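Long-range contacts in 2OG-Fe dioxygenase family protein (Methylibium petroleiphilum, PDB 3PL0), which probably acts as an iron-dependent dioxygenase of the 2-oxoglutarate type, built on the double-stranded beta-helix (cupin) fold: residues Asp41-Met46 with Leu117-Ala122; Ala54-Leu59 with Arg66-Gly71; Phe73-Gln78 with Gly140-Glu145; Ala174-Gly179 with Gln205-Leu210; Gly182-Glu187 with Pro223-Asp228. One frame throughout, in Å; residues are numbered along the deposited sequence.

Interaction 4 lies deepest, its centre about 8 Å from the centre of the chain, and is a buried strand pairing lined with apolar side chains. Interactions 2 and 3 both use strand 65-77: near its start a surface hairpin is clasped by a salt-bridge network, whereas farther along a longer antiparallel ladder packs one face against helix 118-134. The two meet where His70 hydrogen-bonds Glu145. Interaction 1 joins two helices outside the sheet and touches interactions 3 and 4 through Trp120 on Phe73 and Asp44 on Trp207. Interaction 5, held mostly by backbone bonds, belongs to a separate three-stranded sheet, its centre about 35 Å from that of interaction 3.

Interaction 1: Asp41-Met46 with Leu117-Ala122; sequences DAFDMM and LPSWSA
Ser119 OG donates to the carbonyl oxygen of Ala42 over 2.9 Å, arriving from above the carbonyl plane rather than along a lone pair. The hydroxyl sits between the backbone N and the carbonyl carbon, chi1 59°, which turns it toward the backbone of helix 40-44 and leaves CB over one face of the Phe43 ring, 4.0 Å from the centroid, a CH-pi contact. A water donates to the same Ala42 oxygen and accepts from Ser119 N, so this carbonyl is gripped from two directions. Beside this polar spot, Leu117 CD1 lies 3.6 Å from Met46 CG and also touches Met45 CB. The Met46 chain bends only at its last torsion, which brings SE to the edge of the Trp120 six-membered ring, 5.3 Å from its centroid, with CE 3.8 Å from Trp120 CE3; both methionines are selenomethionine. Farther out, Phe43 also meets Trp207 and rests on Leu32, while Trp120 packs against Phe73 and the short helix 112-115. With Leu117 as N-cap residue of helix 118-134, the arrangement is a helix-to-helix junction beside the double-stranded beta-helix that includes a Met-aromatic contact.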
# COMPACT_ATOMS: atom_id res chain seq x y z
N ASP A 41 -14.04 2.15 -13.67
CA ASP A 41 -15.18 2.87 -13.08
C ASP A 41 -15.58 2.25 -11.74
O ASP A 41 -15.99 2.97 -10.82
CB ASP A 41 -16.38 2.91 -14.03
CG ASP A 41 -16.16 3.83 -15.24
OD1 ASP A 41 -15.11 4.53 -15.30
OD2 ASP A 41 -17.02 3.86 -16.14
N ALA A 42 -15.48 0.91 -11.64
CA ALA A 42 -15.83 0.23 -10.39
C ALA A 42 -14.81 0.55 -9.30
O ALA A 42 -15.16 0.63 -8.16
CB ALA A 42 -15.97 -1.30 -10.56
N PHE A 43 -13.54 0.71 -9.65
CA PHE A 43 -12.53 1.15 -8.67
C PHE A 43 -12.79 2.59 -8.23
O PHE A 43 -12.61 2.92 -7.06
CB PHE A 43 -11.10 0.99 -9.22
CG PHE A 43 -10.66 -0.41 -9.25
CD1 PHE A 43 -10.27 -1.04 -8.07
CD2 PHE A 43 -10.67 -1.12 -10.42
CE1 PHE A 43 -9.91 -2.36 -8.08
CE2 PHE A 43 -10.29 -2.46 -10.44
CZ PHE A 43 -9.91 -3.07 -9.29
N ASP A 44 -13.27 3.43 -9.15
CA ASP A 44 -13.55 4.83 -8.82
C ASP A 44 -14.58 5.00 -7.70
O ASP A 44 -14.56 6.01 -7.01
CB ASP A 44 -13.93 5.64 -10.04
CG ASP A 44 -12.72 5.96 -10.94
OD1 ASP A 44 -11.55 5.89 -10.49
OD2 ASP A 44 -12.95 6.24 -12.13
N MSE A 45 -15.44 4.00 -7.52
CA MSE A 45 -16.43 3.99 -6.43
C MSE A 45 -15.80 4.16 -5.05
O MSE A 45 -16.47 4.58 -4.10
CB MSE A 45 -17.23 2.68 -6.47
CG MSE A 45 -18.12 2.55 -7.71
SE MSE A 45 -19.47 3.98 -7.88
CE MSE A 45 -20.41 3.71 -6.20
N MSE A 46 -14.52 3.84 -4.94
CA MSE A 46 -13.81 3.89 -3.68
C MSE A 46 -13.30 5.28 -3.38
O MSE A 46 -13.02 5.58 -2.23
CB MSE A 46 -12.62 2.93 -3.71
CG MSE A 46 -13.00 1.43 -3.67
SE MSE A 46 -11.45 0.26 -4.03
CE MSE A 46 -10.28 1.23 -3.00
N LEU A 117 -17.93 -2.97 -1.69
CA LEU A 117 -17.92 -2.69 -3.11
C LEU A 117 -17.32 -3.87 -3.86
O LEU A 117 -16.41 -4.51 -3.35
CB LEU A 117 -17.06 -1.44 -3.40
CG LEU A 117 -17.64 -0.08 -2.98
CD1 LEU A 117 -16.57 1.03 -3.15
CD2 LEU A 117 -18.91 0.26 -3.77
N PRO A 118 -17.80 -4.12 -5.07
CA PRO A 118 -17.26 -5.23 -5.81
C PRO A 118 -15.78 -5.07 -6.10
O PRO A 118 -15.05 -6.05 -5.98
CB PRO A 118 -18.10 -5.23 -7.10
CG PRO A 118 -19.39 -4.62 -6.69
CD PRO A 118 -19.06 -3.63 -5.65
N SER A 119 -15.34 -3.85 -6.39
CA SER A 119 -13.94 -3.63 -6.70
C SER A 119 -13.03 -3.89 -5.51
O SER A 119 -11.88 -4.28 -5.69
CB SER A 119 -13.73 -2.19 -7.20
OG SER A 119 -14.15 -1.22 -6.24
N TRP A 120 -13.52 -3.63 -4.31
CA TRP A 120 -12.71 -3.88 -3.10
C TRP A 120 -12.29 -5.35 -3.01
O TRP A 120 -11.10 -5.66 -2.95
CB TRP A 120 -13.45 -3.46 -1.83
CG TRP A 120 -12.62 -3.65 -0.57
CD1 TRP A 120 -12.72 -4.68 0.34
CD2 TRP A 120 -11.54 -2.83 -0.12
NE1 TRP A 120 -11.77 -4.53 1.34
CE2 TRP A 120 -11.04 -3.39 1.08
CE3 TRP A 120 -10.96 -1.64 -0.59
CZ2 TRP A 120 -9.99 -2.82 1.80
CZ3 TRP A 120 -9.91 -1.07 0.13
CH2 TRP A 120 -9.42 -1.66 1.29
N SER A 121 -13.27 -6.26 -3.02
CA SER A 121 -12.95 -7.70 -3.03
C SER A 121 -12.13 -8.14 -4.25
O SER A 121 -11.19 -8.90 -4.09
CB SER A 121 -14.22 -8.55 -2.92
OG SER A 121 -14.78 -8.43 -1.63
N ALA A 122 -12.46 -7.63 -5.43
CA ALA A 122 -11.74 -7.99 -6.64
C ALA A 122 -10.25 -7.64 -6.50
O ALA A 122 -9.38 -8.45 -6.83
CB ALA A 122 -12.36 -7.26 -7.88
O HOH W 1 -17.16 -1.34 -7.04

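Interaction 2: Ala54-Leu59 with Arg66-Gly71; sequences APDLHL and RYRRHG
Asp56 extends its carboxylate with CG anti to the backbone N, chi1 173°, and lays it alongside two arginines of the neighbouring strand. Arg66, also anti at chi1 (-176°), bends at chi3 and meets OD2 side-on with two nitrogens: Arg66 NE is 2.8 Å and Arg66 NH2 2.9 Å from Asp56 OD2, which lies in the guanidinium plane. Arg68 takes the crowded position between its backbone N and carbonyl carbon, chi1 69°, and bends at chi3 so that Arg68 NH1 reaches the same Asp56 OD2 at 3.1 Å. All three donors come from above the carboxylate plane. Asp56 OD1 turns the other way and accepts from His58 N at 3.0 Å, an Asx turn that holds the carboxylate. The backbone is a beta hairpin of strands 54-55 and 65-77: Ala54 and Arg68 form a hydrogen-bonded antiparallel pair, and Asp56 N donates almost straight to Arg66 O. An alanine in place of Asp56, lacking the shared carboxylate, would probably let the two guanidinium groups drift apart and loosen the turn at His58. On the other face, the Tyr67 ring, CG beside the backbone N, brings CD2 to within 3.6 Å of Pro55 CA, while its hydroxyl is hydrogen-bonded to Glu154. Leu59 CD1 lies 3.7 Å from Arg66 NH2, and Arg68 makes a cation-pi contact with Phe107.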
# COMPACT_ATOMS: atom_id res chain seq x y z
N ALA A 54 -9.81 9.39 8.96
CA ALA A 54 -9.68 9.97 10.30
C ALA A 54 -8.28 10.54 10.53
O ALA A 54 -7.29 10.00 10.05
CB ALA A 54 -10.00 8.96 11.34
N PRO A 55 -8.19 11.65 11.29
CA PRO A 55 -6.87 12.21 11.54
C PRO A 55 -6.09 11.21 12.35
O PRO A 55 -6.67 10.57 13.22
CB PRO A 55 -7.14 13.48 12.34
CG PRO A 55 -8.55 13.33 12.86
CD PRO A 55 -9.28 12.40 11.94
N ASP A 56 -4.80 11.04 12.03
CA ASP A 56 -3.89 10.22 12.80
C ASP A 56 -3.14 11.17 13.72
O ASP A 56 -2.20 11.83 13.31
CB ASP A 56 -2.92 9.47 11.87
CG ASP A 56 -1.80 8.71 12.62
OD1 ASP A 56 -1.75 8.76 13.86
OD2 ASP A 56 -0.93 8.06 11.93
N LEU A 57 -3.57 11.24 14.96
CA LEU A 57 -3.01 12.17 15.91
C LEU A 57 -1.93 11.53 16.77
O LEU A 57 -1.54 12.10 17.78
CB LEU A 57 -4.13 12.75 16.76
CG LEU A 57 -5.27 13.41 15.95
CD1 LEU A 57 -6.45 13.74 16.83
CD2 LEU A 57 -4.78 14.66 15.22
N HIS A 58 -1.39 10.38 16.36
CA HIS A 58 -0.47 9.63 17.24
C HIS A 58 0.91 10.30 17.26
O HIS A 58 1.47 10.51 18.32
CB HIS A 58 -0.37 8.14 16.85
CG HIS A 58 -1.64 7.33 17.08
ND1 HIS A 58 -2.12 7.03 18.34
CD2 HIS A 58 -2.48 6.72 16.21
CE1 HIS A 58 -3.21 6.28 18.24
NE2 HIS A 58 -3.46 6.08 16.95
N LEU A 59 1.46 10.65 16.11
CA LEU A 59 2.76 11.31 16.06
C LEU A 59 2.64 12.83 16.22
O LEU A 59 1.63 13.46 15.87
CB LEU A 59 3.51 10.99 14.75
CG LEU A 59 4.25 9.63 14.69
CD1 LEU A 59 4.83 9.32 13.28
CD2 LEU A 59 5.37 9.56 15.75
N ARG A 66 -1.49 13.66 8.52
CA ARG A 66 -1.85 12.32 8.05
C ARG A 66 -3.27 11.93 8.48
O ARG A 66 -3.66 12.08 9.61
CB ARG A 66 -0.85 11.31 8.60
CG ARG A 66 -1.11 9.88 8.07
CD ARG A 66 0.12 9.03 8.17
NE ARG A 66 0.45 8.72 9.56
CZ ARG A 66 1.69 8.60 10.01
NH1 ARG A 66 2.72 8.78 9.19
NH2 ARG A 66 1.93 8.29 11.29
N TYR A 67 -4.05 11.46 7.51
CA TYR A 67 -5.33 10.85 7.73
C TYR A 67 -5.33 9.41 7.24
O TYR A 67 -4.71 9.08 6.20
CB TYR A 67 -6.40 11.61 6.96
CG TYR A 67 -6.42 13.10 7.28
CD1 TYR A 67 -5.53 13.99 6.66
CD2 TYR A 67 -7.30 13.60 8.22
CE1 TYR A 67 -5.53 15.33 6.96
CE2 TYR A 67 -7.31 14.96 8.51
CZ TYR A 67 -6.44 15.81 7.88
OH TYR A 67 -6.46 17.15 8.21
N ARG A 68 -6.07 8.57 7.94
CA ARG A 68 -6.11 7.15 7.62
C ARG A 68 -7.27 6.45 8.27
O ARG A 68 -8.02 7.01 9.09
CB ARG A 68 -4.82 6.48 8.10
CG ARG A 68 -4.71 6.41 9.63
CD ARG A 68 -3.32 6.23 10.11
NE ARG A 68 -2.80 4.90 9.78
CZ ARG A 68 -1.52 4.55 9.94
NH1 ARG A 68 -0.63 5.39 10.44
NH2 ARG A 68 -1.15 3.32 9.58
N ARG A 69 -7.43 5.21 7.84
CA ARG A 69 -8.29 4.23 8.48
C ARG A 69 -7.61 2.89 8.26
O ARG A 69 -6.59 2.83 7.54
CB ARG A 69 -9.67 4.23 7.85
CG ARG A 69 -10.56 5.40 8.26
CD ARG A 69 -11.89 5.29 7.60
NE ARG A 69 -12.67 6.45 7.93
CZ ARG A 69 -13.25 6.67 9.11
NH1 ARG A 69 -13.24 5.77 10.09
NH2 ARG A 69 -13.88 7.81 9.28
N HIS A 70 -8.13 1.86 8.94
CA HIS A 70 -7.47 0.55 9.04
C HIS A 70 -8.51 -0.56 9.07
O HIS A 70 -9.60 -0.40 9.66
CB HIS A 70 -6.59 0.55 10.28
CG HIS A 70 -5.85 -0.73 10.54
ND1 HIS A 70 -5.86 -1.35 11.77
CD2 HIS A 70 -5.04 -1.47 9.74
CE1 HIS A 70 -5.10 -2.44 11.70
NE2 HIS A 70 -4.58 -2.52 10.49
N GLY A 71 -8.22 -1.66 8.40
CA GLY A 71 -9.14 -2.78 8.38
C GLY A 71 -8.39 -4.03 7.99
O GLY A 71 -7.40 -3.95 7.24

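Interaction 3: Phe73-Gln78 with Gly140-Glu145; sequences FMQTLQ and GRWYIE
Met74, with CG anti to the backbone N (chi1 -168°) and its chain bent only at chi3, lies alongside Tyr143, whose CG stands beside its backbone N (chi1 -60°). Selenomethionine SE thereby comes 3.5 Å from Tyr143 CE2, oblique to the ring in a Met-aromatic contact, while Met74 CG sits over a face of that ring. The extended Arg141 chain crosses Met74 obliquely, its CD 3.5 Å from SE. On the opposite face Gln75 is extended, so OE1 lies at the edge of the Trp142 ring, 3.6 Å from CD1; Gln75 NE2 and Trp142 NE1 go to carbonyls of Val125 and Gly128 in helix 118-134. Between these faces five backbone bonds join strands 65-77 and 141-152 antiparallel in the main sheet of the double-stranded beta-helix, from Phe73 N-Ile144 O to Leu77 N-Gly140 O. Met74 and Tyr143 bond instead to strands 80-84 and 237-246. The two side-chain N-H groups anchor their face to the helix, whereas Gln75 OE1, buried without a partner, probably carries an energetic cost.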
# COMPACT_ATOMS: atom_id res chain seq x y z
N PHE A 73 -8.45 -8.48 7.05
CA PHE A 73 -9.15 -9.50 6.35
C PHE A 73 -8.33 -10.76 6.38
O PHE A 73 -7.13 -10.73 6.66
CB PHE A 73 -9.38 -9.07 4.90
CG PHE A 73 -10.00 -7.72 4.77
CD1 PHE A 73 -9.22 -6.56 4.86
CD2 PHE A 73 -11.36 -7.57 4.55
CE1 PHE A 73 -9.79 -5.31 4.76
CE2 PHE A 73 -11.94 -6.31 4.45
CZ PHE A 73 -11.14 -5.17 4.55
N MSE A 74 -9.02 -11.86 6.08
CA MSE A 74 -8.37 -13.14 5.80
C MSE A 74 -8.89 -13.68 4.48
O MSE A 74 -10.12 -13.72 4.22
CB MSE A 74 -8.57 -14.17 6.93
CG MSE A 74 -7.67 -15.43 6.84
SE MSE A 74 -7.74 -16.54 8.48
CE MSE A 74 -9.59 -17.16 8.28
N GLN A 75 -7.93 -14.06 3.64
CA GLN A 75 -8.22 -14.62 2.36
C GLN A 75 -7.83 -16.07 2.43
O GLN A 75 -6.72 -16.39 2.83
CB GLN A 75 -7.41 -13.95 1.28
CG GLN A 75 -7.67 -14.54 -0.10
CD GLN A 75 -6.88 -13.86 -1.21
OE1 GLN A 75 -5.93 -13.16 -0.94
NE2 GLN A 75 -7.26 -14.11 -2.47
N THR A 76 -8.75 -16.93 2.03
CA THR A 76 -8.46 -18.34 1.80
C THR A 76 -8.35 -18.57 0.29
O THR A 76 -9.18 -18.11 -0.48
CB THR A 76 -9.56 -19.23 2.44
OG1 THR A 76 -9.78 -18.80 3.79
CG2 THR A 76 -9.18 -20.73 2.41
N LEU A 77 -7.32 -19.28 -0.12
CA LEU A 77 -7.07 -19.48 -1.54
C LEU A 77 -7.83 -20.62 -2.23
O LEU A 77 -8.25 -20.45 -3.38
CB LEU A 77 -5.57 -19.65 -1.76
CG LEU A 77 -4.84 -18.33 -1.51
CD1 LEU A 77 -3.39 -18.59 -1.34
CD2 LEU A 77 -5.10 -17.34 -2.67
N GLN A 78 -7.98 -21.76 -1.56
CA GLN A 78 -8.69 -22.90 -2.13
C GLN A 78 -9.48 -23.58 -1.01
O GLN A 78 -8.89 -24.11 -0.09
CB GLN A 78 -7.74 -23.91 -2.79
CG GLN A 78 -7.08 -23.43 -4.10
CD GLN A 78 -8.07 -23.15 -5.22
OE1 GLN A 78 -9.29 -23.19 -5.02
NE2 GLN A 78 -7.55 -22.85 -6.40
N GLY A 140 -2.65 -22.03 2.93
CA GLY A 140 -3.38 -21.28 1.92
C GLY A 140 -4.18 -20.07 2.42
O GLY A 140 -5.23 -19.76 1.85
N ARG A 141 -3.69 -19.39 3.47
CA ARG A 141 -4.37 -18.21 4.03
C ARG A 141 -3.46 -17.00 4.03
O ARG A 141 -2.33 -17.08 4.50
CB ARG A 141 -4.82 -18.41 5.48
CG ARG A 141 -5.84 -19.50 5.74
CD ARG A 141 -6.23 -19.48 7.20
NE ARG A 141 -7.03 -20.64 7.59
CZ ARG A 141 -8.36 -20.74 7.46
NH1 ARG A 141 -9.07 -19.75 6.92
NH2 ARG A 141 -8.97 -21.86 7.86
N TRP A 142 -3.94 -15.88 3.54
CA TRP A 142 -3.30 -14.60 3.75
C TRP A 142 -4.01 -13.79 4.84
O TRP A 142 -5.24 -13.71 4.88
CB TRP A 142 -3.32 -13.74 2.46
CG TRP A 142 -2.41 -14.16 1.33
CD1 TRP A 142 -2.77 -14.45 0.05
CD2 TRP A 142 -0.99 -14.26 1.37
NE1 TRP A 142 -1.66 -14.75 -0.71
CE2 TRP A 142 -0.56 -14.66 0.09
CE3 TRP A 142 -0.05 -14.09 2.39
CZ2 TRP A 142 0.80 -14.83 -0.22
CZ3 TRP A 142 1.29 -14.27 2.08
CH2 TRP A 142 1.70 -14.64 0.80
N TYR A 143 -3.21 -13.16 5.68
CA TYR A 143 -3.67 -12.18 6.63
C TYR A 143 -3.30 -10.82 6.08
O TYR A 143 -2.11 -10.50 5.89
CB TYR A 143 -3.00 -12.40 7.98
CG TYR A 143 -3.33 -13.77 8.52
CD1 TYR A 143 -2.62 -14.88 8.10
CD2 TYR A 143 -4.42 -13.97 9.37
CE1 TYR A 143 -2.97 -16.18 8.57
CE2 TYR A 143 -4.76 -15.21 9.83
CZ TYR A 143 -4.03 -16.32 9.42
OH TYR A 143 -4.36 -17.56 9.88
N ILE A 144 -4.35 -10.05 5.78
CA ILE A 144 -4.28 -8.81 4.99
C ILE A 144 -4.64 -7.63 5.88
O ILE A 144 -5.71 -7.62 6.52
CB ILE A 144 -5.31 -8.85 3.80
CG1 ILE A 144 -5.06 -10.09 2.93
CG2 ILE A 144 -5.30 -7.54 2.98
CD1 ILE A 144 -6.08 -10.29 1.82
N GLU A 145 -3.80 -6.62 5.90
CA GLU A 145 -4.18 -5.33 6.47
C GLU A 145 -4.32 -4.27 5.36
O GLU A 145 -3.57 -4.29 4.39
CB GLU A 145 -3.17 -4.87 7.52
CG GLU A 145 -2.94 -5.90 8.65
CD GLU A 145 -2.15 -5.36 9.86
OE1 GLU A 145 -2.47 -4.26 10.37
OE2 GLU A 145 -1.24 -6.09 10.33
O HOH W 2 -6.68 -22.18 1.24

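Interaction 4: Ala174-Gly179 with Gln205-Leu210; sequences AVVFIG and QPWTVL
A type II turn from Gln205 to Thr208, with Trp207 at positive phi (72°), leads into the strand yet still bonds to its neighbour: Trp207 N reaches Phe177 O at 2.8 Å, nearly along the C=O axis. Thr208 O accepts likewise from Phe177 N, and Val175 and Leu210 close a hydrogen-bonded antiparallel pair beyond it. Inside the turn Gln205 O is held twice, by Thr208 N and by Thr208 OG1, the latter on a lone pair at 2.7 Å. Trp207 CG lies beside its backbone N, and the six-membered ring meets Ile178 CD1 at CZ3 (3.4 Å) and Val176 CG1 at CE3 (3.7 Å). Phe177, its CG anti to the backbone N, presents a ring edge to Gln205 O, its CD2 3.4 Å away. An alanine replacing Trp207, without the indole and its bond to Asp44, would probably leave Ile178 and Val176 poorly packed. In this buried seam of the double-stranded beta-helix, four bonds satisfy facing backbone groups while apolar groups and the Trp207 N-H join it to helix 40-44.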
# COMPACT_ATOMS: atom_id res chain seq x y z
N ALA A 174 1.21 -4.29 -1.56
CA ALA A 174 0.74 -3.53 -2.71
C ALA A 174 0.50 -2.12 -2.27
O ALA A 174 -0.25 -1.88 -1.33
CB ALA A 174 -0.55 -4.08 -3.29
N VAL A 175 1.14 -1.18 -2.96
CA VAL A 175 0.84 0.24 -2.80
C VAL A 175 0.01 0.69 -4.01
O VAL A 175 0.50 0.71 -5.15
CB VAL A 175 2.11 1.09 -2.75
CG1 VAL A 175 1.74 2.59 -2.57
CG2 VAL A 175 3.04 0.61 -1.61
N VAL A 176 -1.23 1.09 -3.76
CA VAL A 176 -2.14 1.48 -4.85
C VAL A 176 -2.15 3.01 -4.83
O VAL A 176 -2.38 3.61 -3.77
CB VAL A 176 -3.57 0.98 -4.62
CG1 VAL A 176 -4.46 1.43 -5.79
CG2 VAL A 176 -3.58 -0.52 -4.43
N PHE A 177 -1.83 3.63 -5.96
CA PHE A 177 -1.90 5.10 -6.06
C PHE A 177 -3.33 5.48 -6.33
O PHE A 177 -3.93 5.00 -7.29
CB PHE A 177 -1.02 5.64 -7.16
CG PHE A 177 -1.10 7.11 -7.31
CD1 PHE A 177 -0.50 7.94 -6.37
CD2 PHE A 177 -1.75 7.67 -8.39
CE1 PHE A 177 -0.59 9.31 -6.47
CE2 PHE A 177 -1.85 9.05 -8.51
CZ PHE A 177 -1.27 9.88 -7.55
N ILE A 178 -3.90 6.31 -5.45
CA ILE A 178 -5.32 6.63 -5.52
C ILE A 178 -5.51 8.00 -6.19
O ILE A 178 -6.37 8.14 -7.04
CB ILE A 178 -5.91 6.61 -4.15
CG1 ILE A 178 -5.79 5.18 -3.57
CG2 ILE A 178 -7.34 7.17 -4.11
CD1 ILE A 178 -6.71 4.14 -4.23
N GLY A 179 -4.72 8.98 -5.80
CA GLY A 179 -4.70 10.26 -6.49
C GLY A 179 -3.80 11.26 -5.83
O GLY A 179 -3.24 10.99 -4.76
N GLN A 205 -0.97 8.14 -12.19
CA GLN A 205 -2.30 7.77 -12.70
C GLN A 205 -3.04 6.94 -11.67
O GLN A 205 -2.54 5.91 -11.23
CB GLN A 205 -2.21 7.02 -14.03
CG GLN A 205 -1.61 7.84 -15.18
CD GLN A 205 -2.27 9.20 -15.35
OE1 GLN A 205 -1.59 10.22 -15.51
NE2 GLN A 205 -3.60 9.22 -15.29
N PRO A 206 -4.24 7.37 -11.28
CA PRO A 206 -4.95 6.57 -10.30
C PRO A 206 -5.09 5.13 -10.71
O PRO A 206 -5.24 4.82 -11.88
CB PRO A 206 -6.31 7.25 -10.24
CG PRO A 206 -6.01 8.67 -10.50
CD PRO A 206 -4.93 8.65 -11.54
N TRP A 207 -5.00 4.25 -9.71
CA TRP A 207 -5.06 2.80 -9.87
C TRP A 207 -3.80 2.24 -10.51
O TRP A 207 -3.82 1.10 -10.97
CB TRP A 207 -6.34 2.36 -10.61
CG TRP A 207 -7.49 3.03 -10.00
CD1 TRP A 207 -8.28 3.98 -10.57
CD2 TRP A 207 -7.93 2.88 -8.67
NE1 TRP A 207 -9.21 4.41 -9.67
CE2 TRP A 207 -9.02 3.75 -8.50
CE3 TRP A 207 -7.58 2.03 -7.62
CZ2 TRP A 207 -9.69 3.83 -7.32
CZ3 TRP A 207 -8.26 2.12 -6.46
CH2 TRP A 207 -9.29 3.00 -6.30
N THR A 208 -2.70 3.01 -10.50
CA THR A 208 -1.42 2.42 -10.72
C THR A 208 -1.06 1.69 -9.42
O THR A 208 -1.24 2.24 -8.33
CB THR A 208 -0.32 3.45 -11.09
OG1 THR A 208 -0.74 4.24 -12.23
CG2 THR A 208 1.00 2.70 -11.41
N VAL A 209 -0.58 0.45 -9.54
CA VAL A 209 -0.21 -0.37 -8.38
C VAL A 209 1.26 -0.84 -8.36
O VAL A 209 1.76 -1.38 -9.32
CB VAL A 209 -1.15 -1.55 -8.24
CG1 VAL A 209 -0.86 -2.26 -6.94
CG2 VAL A 209 -2.59 -1.03 -8.29
N LEU A 210 1.92 -0.62 -7.23
CA LEU A 210 3.26 -1.12 -7.01
C LEU A 210 3.14 -2.38 -6.18
O LEU A 210 2.68 -2.31 -5.04
CB LEU A 210 4.10 -0.08 -6.27
CG LEU A 210 5.49 -0.48 -5.74
CD1 LEU A 210 6.37 -0.88 -6.91
CD2 LEU A 210 6.10 0.68 -4.94

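Interaction 5: Gly182-Glu187 with Pro223-Asp228; sequences GVRGGE and PLLPLD
Gly182 O is gripped twice: Leu227 N donates at 2.8 Å, nearly straight at the hydrogen though above the carbonyl plane, and a water donates at 2.7 Å to the same Gly182 O while accepting from Asp228 N. From there strands 183-192 and 217-226 run antiparallel, with Arg184 N to Leu225 O (2.8 Å) and Leu225 N to Arg184 O forming a hydrogen-bonded pair. A last bond, Gly186 N to Pro223 O, is longer at 3.2 Å. Here the chain turns through two glycines: a beta carbon on Gly185 would collide with Pro223 O, and one on Gly186 with Leu224 CD2. Arg184 CG occupies the crowded position between backbone N and carbonyl carbon, chi1 65°, and with a further bend at chi3 one guanidinium face meets Leu225 CB, with NH1 3.4 Å from Leu225 CD1. Leu227 CD2 packs on the aliphatic part, 3.9 Å from Arg184 CB. With every hydrogen bond across it between backbone atoms, this edge of the three-stranded sheet probably depends little on polar side chains, and the arginine's charge has no acidic partner across the pairing.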
# COMPACT_ATOMS: atom_id res chain seq x y z
N GLY A 182 -2.21 19.27 -6.31
CA GLY A 182 -1.59 20.44 -5.76
C GLY A 182 -0.20 20.19 -5.21
O GLY A 182 0.28 21.00 -4.42
N VAL A 183 0.42 19.08 -5.59
CA VAL A 183 1.72 18.71 -5.02
C VAL A 183 2.72 18.23 -6.07
O VAL A 183 2.34 17.70 -7.12
CB VAL A 183 1.59 17.61 -3.91
CG1 VAL A 183 0.67 18.10 -2.78
CG2 VAL A 183 1.07 16.28 -4.49
N ARG A 184 4.00 18.41 -5.77
CA ARG A 184 5.03 17.59 -6.41
C ARG A 184 5.82 16.85 -5.31
O ARG A 184 5.42 16.82 -4.15
CB ARG A 184 5.92 18.43 -7.32
CG ARG A 184 6.73 19.44 -6.61
CD ARG A 184 7.54 20.32 -7.61
NE ARG A 184 7.68 21.64 -7.02
CZ ARG A 184 8.54 21.96 -6.06
NH1 ARG A 184 9.42 21.07 -5.59
NH2 ARG A 184 8.55 23.20 -5.58
N GLY A 185 6.92 16.21 -5.68
CA GLY A 185 7.53 15.26 -4.76
C GLY A 185 6.69 13.99 -4.72
O GLY A 185 5.98 13.68 -5.67
N GLY A 186 6.75 13.26 -3.62
CA GLY A 186 6.07 11.97 -3.53
C GLY A 186 6.55 10.99 -4.58
O GLY A 186 5.77 10.27 -5.16
N GLU A 187 7.84 11.00 -4.85
CA GLU A 187 8.44 10.07 -5.76
C GLU A 187 8.70 8.79 -5.00
O GLU A 187 9.20 8.84 -3.89
CB GLU A 187 9.78 10.65 -6.20
CG GLU A 187 10.56 9.78 -7.10
CD GLU A 187 11.85 10.45 -7.50
OE1 GLU A 187 12.78 10.56 -6.64
OE2 GLU A 187 11.90 10.88 -8.69
N PRO A 223 9.23 13.31 0.31
CA PRO A 223 8.22 14.23 0.86
C PRO A 223 7.45 14.99 -0.24
O PRO A 223 7.95 15.22 -1.36
CB PRO A 223 9.06 15.23 1.69
CG PRO A 223 10.33 14.58 1.92
CD PRO A 223 10.60 13.64 0.77
N LEU A 224 6.22 15.37 0.09
CA LEU A 224 5.40 16.21 -0.77
C LEU A 224 5.85 17.65 -0.64
O LEU A 224 6.39 18.03 0.37
CB LEU A 224 3.91 16.11 -0.45
CG LEU A 224 3.32 14.71 -0.37
CD1 LEU A 224 1.87 14.82 0.05
CD2 LEU A 224 3.49 14.02 -1.70
N LEU A 225 5.70 18.43 -1.71
CA LEU A 225 5.94 19.86 -1.68
C LEU A 225 4.79 20.46 -2.43
O LEU A 225 4.47 20.04 -3.56
CB LEU A 225 7.27 20.21 -2.31
CG LEU A 225 8.52 19.60 -1.62
CD1 LEU A 225 9.58 19.29 -2.67
CD2 LEU A 225 9.07 20.50 -0.46
N PRO A 226 4.11 21.42 -1.79
CA PRO A 226 2.98 22.08 -2.43
C PRO A 226 3.37 22.76 -3.73
O PRO A 226 4.39 23.38 -3.79
CB PRO A 226 2.56 23.15 -1.40
CG PRO A 226 3.13 22.69 -0.10
CD PRO A 226 4.36 21.89 -0.42
N LEU A 227 2.55 22.68 -4.77
CA LEU A 227 2.85 23.41 -6.00
C LEU A 227 2.69 24.92 -5.80
O LEU A 227 3.47 25.73 -6.34
CB LEU A 227 1.93 22.95 -7.13
CG LEU A 227 2.25 21.52 -7.61
CD1 LEU A 227 1.17 21.05 -8.59
CD2 LEU A 227 3.64 21.46 -8.20
N ASP A 228 1.68 25.29 -5.02
CA ASP A 228 1.35 26.71 -4.79
C ASP A 228 1.35 26.98 -3.27
O ASP A 228 0.30 27.18 -2.67
CB ASP A 228 -0.01 27.04 -5.45
CG ASP A 228 -0.34 28.56 -5.43
OD1 ASP A 228 0.54 29.36 -4.98
OD2 ASP A 228 -1.47 28.94 -5.85
O HOH W 3 -0.49 23.60 -4.22